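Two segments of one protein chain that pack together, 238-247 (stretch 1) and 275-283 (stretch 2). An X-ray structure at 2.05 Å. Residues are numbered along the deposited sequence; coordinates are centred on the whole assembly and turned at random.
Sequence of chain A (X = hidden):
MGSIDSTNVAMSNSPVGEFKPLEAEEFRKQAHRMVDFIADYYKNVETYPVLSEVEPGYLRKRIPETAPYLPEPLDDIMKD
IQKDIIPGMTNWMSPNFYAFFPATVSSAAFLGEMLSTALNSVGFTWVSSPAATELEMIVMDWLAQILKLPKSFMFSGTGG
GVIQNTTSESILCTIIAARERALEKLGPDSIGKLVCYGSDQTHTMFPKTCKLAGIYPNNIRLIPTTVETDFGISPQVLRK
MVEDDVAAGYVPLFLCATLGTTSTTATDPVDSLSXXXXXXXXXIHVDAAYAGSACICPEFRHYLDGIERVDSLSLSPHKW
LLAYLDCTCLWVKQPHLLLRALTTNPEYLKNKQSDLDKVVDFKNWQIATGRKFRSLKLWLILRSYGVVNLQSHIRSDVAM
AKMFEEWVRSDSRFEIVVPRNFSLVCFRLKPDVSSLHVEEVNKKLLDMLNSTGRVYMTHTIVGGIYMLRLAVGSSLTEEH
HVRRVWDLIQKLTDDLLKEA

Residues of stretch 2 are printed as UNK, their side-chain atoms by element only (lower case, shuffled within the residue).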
# COMPACT_ATOMS: atom_id res chain seq x y z
N LEU A 238 -32.86 -4.58 5.81
CA LEU A 238 -31.80 -5.58 5.91
C LEU A 238 -32.29 -6.86 6.55
O LEU A 238 -31.90 -7.96 6.13
CB LEU A 238 -30.63 -4.99 6.69
CG LEU A 238 -29.47 -5.91 7.06
CD1 LEU A 238 -28.78 -6.47 5.82
CD2 LEU A 238 -28.46 -5.13 7.94
N ARG A 239 -33.11 -6.76 7.60
CA ARG A 239 -33.60 -7.96 8.26
C ARG A 239 -34.43 -8.78 7.30
O ARG A 239 -34.31 -10.01 7.24
CB ARG A 239 -34.43 -7.62 9.48
CG ARG A 239 -35.21 -8.83 9.97
CD ARG A 239 -36.02 -8.51 11.19
NE ARG A 239 -35.15 -8.15 12.30
CZ ARG A 239 -34.55 -9.03 13.09
NH1 ARG A 239 -34.73 -10.34 12.89
NH2 ARG A 239 -33.78 -8.60 14.08
N LYS A 240 -35.30 -8.11 6.54
CA LYS A 240 -36.12 -8.82 5.57
C LYS A 240 -35.23 -9.55 4.56
O LYS A 240 -35.44 -10.74 4.27
CB LYS A 240 -37.06 -7.84 4.88
CG LYS A 240 -37.97 -8.49 3.86
CD LYS A 240 -38.78 -9.58 4.54
CE LYS A 240 -39.69 -10.31 3.58
NZ LYS A 240 -40.37 -11.45 4.25
N MET A 241 -34.21 -8.86 4.05
CA MET A 241 -33.30 -9.48 3.09
C MET A 241 -32.58 -10.68 3.70
O MET A 241 -32.49 -11.75 3.08
CB MET A 241 -32.29 -8.45 2.58
CG MET A 241 -32.90 -7.30 1.78
SD MET A 241 -31.73 -5.98 1.40
CE MET A 241 -30.54 -6.86 0.37
N VAL A 242 -32.05 -10.52 4.91
CA VAL A 242 -31.30 -11.60 5.54
C VAL A 242 -32.19 -12.81 5.76
O VAL A 242 -31.78 -13.96 5.52
CB VAL A 242 -30.67 -11.12 6.87
CG1 VAL A 242 -30.06 -12.29 7.63
CG2 VAL A 242 -29.62 -10.04 6.61
N GLU A 243 -33.43 -12.59 6.21
CA GLU A 243 -34.29 -13.73 6.51
C GLU A 243 -34.74 -14.43 5.23
O GLU A 243 -34.90 -15.66 5.22
CB GLU A 243 -35.46 -13.27 7.37
CG GLU A 243 -35.00 -12.89 8.78
CD GLU A 243 -36.11 -12.35 9.67
OE1 GLU A 243 -37.09 -11.79 9.13
OE2 GLU A 243 -35.97 -12.46 10.91
N ASP A 244 -34.95 -13.68 4.15
CA ASP A 244 -35.24 -14.33 2.88
C ASP A 244 -34.04 -15.14 2.39
O ASP A 244 -34.20 -16.24 1.86
CB ASP A 244 -35.67 -13.29 1.84
CG ASP A 244 -37.03 -12.66 2.17
OD1 ASP A 244 -37.72 -13.17 3.08
OD2 ASP A 244 -37.41 -11.66 1.53
N ASP A 245 -32.82 -14.62 2.60
CA ASP A 245 -31.64 -15.38 2.20
C ASP A 245 -31.50 -16.66 3.02
O ASP A 245 -31.13 -17.71 2.48
CB ASP A 245 -30.39 -14.53 2.35
CG ASP A 245 -30.27 -13.50 1.26
OD1 ASP A 245 -30.78 -13.76 0.15
OD2 ASP A 245 -29.67 -12.43 1.51
N VAL A 246 -31.78 -16.58 4.32
CA VAL A 246 -31.72 -17.77 5.16
C VAL A 246 -32.77 -18.78 4.72
O VAL A 246 -32.52 -19.99 4.71
CB VAL A 246 -31.91 -17.38 6.64
CG1 VAL A 246 -32.23 -18.62 7.48
CG2 VAL A 246 -30.66 -16.71 7.16
N ALA A 247 -33.97 -18.30 4.37
CA ALA A 247 -35.03 -19.22 3.93
C ALA A 247 -34.64 -19.95 2.65
O ALA A 247 -34.98 -21.13 2.48
CB ALA A 247 -36.32 -18.44 3.72
N UNK A 275 -26.80 -5.15 16.02
CA UNK A 275 -27.70 -6.09 16.67
C UNK A 275 -28.16 -7.15 15.68
O UNK A 275 -28.23 -8.35 16.02
c UNK A 275 -28.83 -6.41 19.55
c UNK A 275 -29.66 -6.14 18.31
o UNK A 275 -28.31 -7.54 19.68
o UNK A 275 -28.69 -5.49 20.40
c UNK A 275 -28.90 -5.35 17.26
N UNK A 276 -28.47 -6.74 14.45
CA UNK A 276 -28.87 -7.72 13.44
C UNK A 276 -27.69 -8.62 13.06
O UNK A 276 -27.82 -9.84 12.95
c UNK A 276 -30.72 -6.26 12.59
c UNK A 276 -29.45 -7.01 12.21
c UNK A 276 -31.26 -5.41 11.47
c UNK A 276 -29.82 -8.03 11.16
N UNK A 277 -26.51 -8.03 12.90
CA UNK A 277 -25.35 -8.85 12.54
C UNK A 277 -25.14 -9.93 13.59
O UNK A 277 -25.00 -11.12 13.26
c UNK A 277 -24.10 -7.98 12.39
N UNK A 278 -25.16 -9.53 14.87
CA UNK A 278 -25.04 -10.50 15.96
C UNK A 278 -26.12 -11.57 15.85
O UNK A 278 -25.83 -12.76 15.99
o UNK A 278 -23.66 -7.92 17.09
c UNK A 278 -23.88 -9.00 17.64
c UNK A 278 -25.12 -9.80 17.31
n UNK A 278 -23.07 -9.52 18.56
N UNK A 279 -27.36 -11.16 15.59
CA UNK A 279 -28.43 -12.16 15.58
C UNK A 279 -28.20 -13.22 14.52
O UNK A 279 -28.43 -14.41 14.77
c UNK A 279 -32.26 -11.82 14.96
c UNK A 279 -29.78 -11.49 15.35
o UNK A 279 -32.29 -10.58 15.16
o UNK A 279 -33.27 -12.51 14.67
c UNK A 279 -30.91 -12.50 15.10
N UNK A 280 -27.74 -12.83 13.33
CA UNK A 280 -27.66 -13.81 12.25
C UNK A 280 -26.25 -14.31 11.99
O UNK A 280 -26.02 -14.98 10.98
c UNK A 280 -30.31 -11.82 11.26
c UNK A 280 -29.74 -13.05 11.01
c UNK A 280 -31.69 -11.67 11.30
c UNK A 280 -30.57 -14.14 10.81
c UNK A 280 -28.25 -13.22 10.97
c UNK A 280 -31.95 -14.00 10.85
c UNK A 280 -32.51 -12.76 11.10
N UNK A 281 -25.31 -14.06 12.91
CA UNK A 281 -23.94 -14.51 12.72
C UNK A 281 -23.21 -13.84 11.59
O UNK A 281 -22.27 -14.42 11.03
N UNK A 282 -23.62 -12.64 11.22
CA UNK A 282 -23.01 -11.87 10.15
C UNK A 282 -21.86 -11.05 10.71
O UNK A 282 -22.03 -10.35 11.72
c UNK A 282 -26.46 -11.02 8.59
c UNK A 282 -25.21 -11.81 8.92
c UNK A 282 -23.39 -10.06 8.45
c UNK A 282 -24.05 -10.96 9.48
N UNK A 283 -20.71 -11.12 10.06
CA UNK A 283 -19.61 -10.23 10.40
C UNK A 283 -19.95 -8.83 9.96
O UNK A 283 -20.18 -8.59 8.77
c UNK A 283 -13.74 -9.18 11.02
c UNK A 283 -13.25 -10.42 11.34
c UNK A 283 -17.05 -8.46 9.86
c UNK A 283 -14.03 -11.57 11.23
c UNK A 283 -18.32 -10.68 9.73
c UNK A 283 -17.15 -9.82 10.04
c UNK A 283 -15.05 -9.11 10.59
c UNK A 283 -15.87 -10.26 10.48
n UNK A 283 -15.80 -8.03 10.22
c UNK A 283 -15.33 -11.50 10.80

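Position 275 opens the stretch with three side-chain carbons in a row, the third carrying two oxygens, and they make no contact with stretch 1. That is a carboxylate on a two-carbon arm, so the residue is glutamate, E275. Its CA-to-CB bond points sideways; its part is in the backbone, where its O accepts a helical bond from the N of position 279.

Position 276 has four carbons, forked at the first, with one arm two carbons long, and one of them lies beside the guanidinium of R239. This is the beta-branched pattern of isoleucine, I276. It points toward the first helix from a buried site, and its CG1 lies 4.1 Å from NH2 of R239, so an aliphatic arm packs beside the guanidinium.

At 277 a single carbon makes the side chain: alanine, A277. It points away from stretch 1 and is buried.

Position 278 carries two carbons, the second bearing one oxygen and one nitrogen, a short amide. It is asparagine, N278, exposed and out of reach of stretch 1.

Position 279 again has three carbons ending in two oxygens, but here the CA-to-CB bond points toward stretch 1, and both oxygens meet the guanidinium of R239. The residue is glutamate, E279. R239 NH2 donates to E279 OE1 at 2.7 Å and R239 NH1 to E279 OE2 at 3.2 Å, a two-pronged salt bridge in which OE1 lies at the edge of the guanidinium, near its plane.

Position 280 shows one carbon and then a ring of six carbons, with no heteroatom, and one face of the ring is covered by V242 CG1. It is phenylalanine, F280. V242 CG1 sits 3.6 Å from the centroid of the F280 ring and 18° off the normal, a CH-pi contact. NH1 of R239 approaches the ring edge at F280 CE2, 3.7 Å away, and E243 CG comes within 3.4 Å of F280 CZ.

Position 281 has no side-chain atoms, so it is glycine, G281. Its phi of 67° favours glycine by itself, and it takes the chain out of the helix in a Schellman motif. Stretch 1 plays no part in that choice: nothing of it lies near an ideal CB.

Position 282 repeats the four-carbon fork with one longer arm, and a carbon of it meets V242 CG2. It is isoleucine, I282. Its N bonds back to A277 O at 2.9 Å, and its CD1 lies 3.9 Å from V242 CG2.

Position 283 has one carbon leading to fused five- and six-membered rings with a single nitrogen: tryptophan, W283. It lies beyond reach of stretch 1, its ring nitrogen bonded elsewhere in the structure.

The two helices run nearly parallel, 13° apart, and side chains fill the gap. V242 packs against F280 and I282, the residues just before and just after G281. Beside this apolar contact, R239 NH1 is spent twice, on E279 and, at 3.2 Å, on E243 OE2 within its own helix. The rule to read is an aromatic face given to a valine, with R239 NH1 at the ring edge, held there by E279 and E243.

Stretch 2 (275-283) EIANEFGIW
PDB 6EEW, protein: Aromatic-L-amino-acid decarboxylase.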